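Local coordinates for protein tannase (Lactobacillus plantarum, PDB 3WA7) that hydrolyses the galloyl ester bonds of tannins, probably through a serine nucleophile, as expected of an alpha/beta-hydrolase, at residues V143-N146 with Q147-P151. Numbering follows the deposited sequence.
Sequences VKYN and QGRLP
Arg149 folds back on Asn146, its NE giving a hydrogen bond of 2.7 Å to Asn146 OD1 that lies in the plane of the amide carbonyl and close to that of the guanidinium. Arg149 NH2 adds a weak second bond to Asn146 OD1 (3.1 Å), with the amide and guanidinium planes nearly perpendicular (89°). The bend at chi3 (-76°) turns the guanidinium back toward the helix end. Phe7 N also donates to OD1, while Asn146 ND2 bonds to Tyr142 O within the helix and to Leu5 O; Phe7 and Leu5 tie the N-terminal segment to this turn. Replacing Arg149 by an alanine removes both guanidinium bonds, so that OD1 keeps Phe7 N but the amide is likely to be less firmly fixed. Backbone bonds close the turn: Gln147 N to Lys144 O (3.2 Å), and Leu150 N to Asn146 O (2.9 Å). One water donates to both Tyr145 O and Gln147 O. On the apolar side, Leu150 CD1 lies 3.7 Å from Asn146 CB and meets Val143 CG1 at 4.2 Å; Leu150 packs on Val47 of strand 44-50, Val143 on Ile69 of strand 69-72. Asn146, first to leave helical phi/psi, thus starts the turn from helix 131-145 toward strand 157-160 of the alpha/beta-hydrolase fold.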
ATOM      1  N   VAL A 143      -3.782  20.132  -2.423  1.00  7.34           N
ATOM      2  CA  VAL A 143      -4.805  20.202  -1.385  1.00  7.10           C
ATOM      3  C   VAL A 143      -4.433  21.182  -0.278  1.00  8.29           C
ATOM      4  O   VAL A 143      -5.222  22.065   0.068  1.00  9.43           O
ATOM      5  CB  VAL A 143      -5.055  18.809  -0.760  1.00  5.17           C
ATOM      6  CG1 VAL A 143      -5.939  18.933   0.482  1.00  5.78           C
ATOM      7  CG2 VAL A 143      -5.717  17.900  -1.780  1.00  5.19           C
ATOM      8  N   LYS A 144      -3.230  21.033   0.266  1.00  8.51           N
ATOM      9  CA  LYS A 144      -2.779  21.893   1.356  1.00  8.56           C
ATOM     10  C   LYS A 144      -2.615  23.350   0.931  1.00  8.38           C
ATOM     11  O   LYS A 144      -2.878  24.261   1.717  1.00  9.12           O
ATOM     12  CB  LYS A 144      -1.478  21.340   1.953  1.00  8.28           C
ATOM     13  CG  LYS A 144      -1.651  19.915   2.492  1.00  8.07           C
ATOM     14  CD  LYS A 144      -0.439  19.409   3.269  1.00  8.97           C
ATOM     15  CE  LYS A 144      -0.349  20.019   4.661  1.00  9.82           C
ATOM     16  NZ  LYS A 144       0.843  19.487   5.404  1.00  9.51           N
ATOM     17  N   TYR A 145      -2.200  23.566  -0.314  1.00  8.12           N
ATOM     18  CA  TYR A 145      -2.027  24.918  -0.843  1.00 10.54           C
ATOM     19  C   TYR A 145      -3.384  25.605  -0.884  1.00 10.94           C
ATOM     20  O   TYR A 145      -3.488  26.830  -0.761  1.00  9.81           O
ATOM     21  CB  TYR A 145      -1.447  24.855  -2.262  1.00 11.08           C
ATOM     22  CG  TYR A 145      -1.272  26.198  -2.943  1.00 12.77           C
ATOM     23  CD1 TYR A 145      -0.466  27.188  -2.383  1.00 16.40           C
ATOM     24  CD2 TYR A 145      -1.886  26.465  -4.169  1.00 13.73           C
ATOM     25  CE1 TYR A 145      -0.271  28.412  -3.026  1.00 16.94           C
ATOM     26  CE2 TYR A 145      -1.698  27.687  -4.822  1.00 16.75           C
ATOM     27  CZ  TYR A 145      -0.888  28.653  -4.244  1.00 17.83           C
ATOM     28  OH  TYR A 145      -0.685  29.857  -4.887  1.00 19.14           O
ATOM     29  N   ASN A 146      -4.427  24.799  -1.049  1.00 10.11           N
ATOM     30  CA  ASN A 146      -5.783  25.316  -1.140  1.00 10.53           C
ATOM     31  C   ASN A 146      -6.610  25.235   0.134  1.00 10.46           C
ATOM     32  O   ASN A 146      -7.835  25.159   0.084  1.00 10.65           O
ATOM     33  CB  ASN A 146      -6.506  24.633  -2.300  1.00  9.70           C
ATOM     34  CG  ASN A 146      -6.102  25.212  -3.643  1.00 10.05           C
ATOM     35  OD1 ASN A 146      -6.410  26.365  -3.945  1.00 10.08           O
ATOM     36  ND2 ASN A 146      -5.401  24.422  -4.447  1.00  8.00           N
ATOM     37  N   GLN A 147      -5.936  25.252   1.279  1.00 10.48           N
ATOM     38  CA  GLN A 147      -6.632  25.226   2.557  1.00  9.83           C
ATOM     39  C   GLN A 147      -7.610  26.401   2.544  1.00 11.09           C
ATOM     40  O   GLN A 147      -7.268  27.488   2.078  1.00 11.43           O
ATOM     41  CB  GLN A 147      -5.636  25.408   3.701  1.00 11.18           C
ATOM     42  CG  GLN A 147      -6.272  25.516   5.077  1.00 13.34           C
ATOM     43  CD  GLN A 147      -5.244  25.762   6.166  1.00 16.28           C
ATOM     44  OE1 GLN A 147      -4.473  26.717   6.097  1.00 19.60           O
ATOM     45  NE2 GLN A 147      -5.228  24.900   7.177  1.00 17.58           N
ATOM     46  N   GLY A 148      -8.818  26.181   3.049  1.00 10.73           N
ATOM     47  CA  GLY A 148      -9.809  27.242   3.077  1.00 12.46           C
ATOM     48  C   GLY A 148     -10.673  27.249   1.831  1.00 11.57           C
ATOM     49  O   GLY A 148     -11.901  27.286   1.915  1.00 13.87           O
ATOM     50  N   ARG A 149     -10.033  27.218   0.668  1.00 11.14           N
ATOM     51  CA  ARG A 149     -10.763  27.211  -0.591  1.00 11.37           C
ATOM     52  C   ARG A 149     -11.409  25.847  -0.785  1.00 11.27           C
ATOM     53  O   ARG A 149     -12.551  25.746  -1.233  1.00 10.58           O
ATOM     54  CB  ARG A 149      -9.816  27.544  -1.747  1.00 13.16           C
ATOM     55  CG  ARG A 149      -9.338  28.994  -1.724  1.00 14.80           C
ATOM     56  CD  ARG A 149      -8.633  29.367  -3.012  1.00 18.74           C
ATOM     57  NE  ARG A 149      -7.283  28.822  -3.087  1.00 22.83           N
ATOM     58  CZ  ARG A 149      -6.220  29.379  -2.517  1.00 24.73           C
ATOM     59  NH1 ARG A 149      -6.347  30.507  -1.827  1.00 25.64           N
ATOM     60  NH2 ARG A 149      -5.028  28.812  -2.641  1.00 25.23           N
ATOM     61  N   LEU A 150     -10.674  24.798  -0.428  1.00  9.96           N
ATOM     62  CA  LEU A 150     -11.177  23.433  -0.518  1.00 10.76           C
ATOM     63  C   LEU A 150     -11.878  23.074   0.790  1.00 11.10           C
ATOM     64  O   LEU A 150     -11.376  23.380   1.869  1.00 13.15           O
ATOM     65  CB  LEU A 150     -10.021  22.450  -0.717  1.00 12.11           C
ATOM     66  CG  LEU A 150      -9.548  22.091  -2.121  1.00 11.65           C
ATOM     67  CD1 LEU A 150      -8.219  21.347  -2.032  1.00 14.38           C
ATOM     68  CD2 LEU A 150     -10.600  21.231  -2.804  1.00 13.41           C
ATOM     69  N   PRO A 151     -13.063  22.453   0.715  1.00  9.83           N
ATOM     70  CA  PRO A 151     -13.731  22.091   1.968  1.00  8.30           C
ATOM     71  C   PRO A 151     -12.877  21.036   2.682  1.00  7.54           C
ATOM     72  O   PRO A 151     -12.136  20.301   2.032  1.00  8.25           O
ATOM     73  CB  PRO A 151     -15.064  21.526   1.494  1.00  8.96           C
ATOM     74  CG  PRO A 151     -15.346  22.337   0.261  1.00 10.76           C
ATOM     75  CD  PRO A 151     -13.989  22.342  -0.427  1.00 10.47           C
TER
HETATM   76  O   HOH W   1      -5.181  28.485   0.687  1.00 24.59           O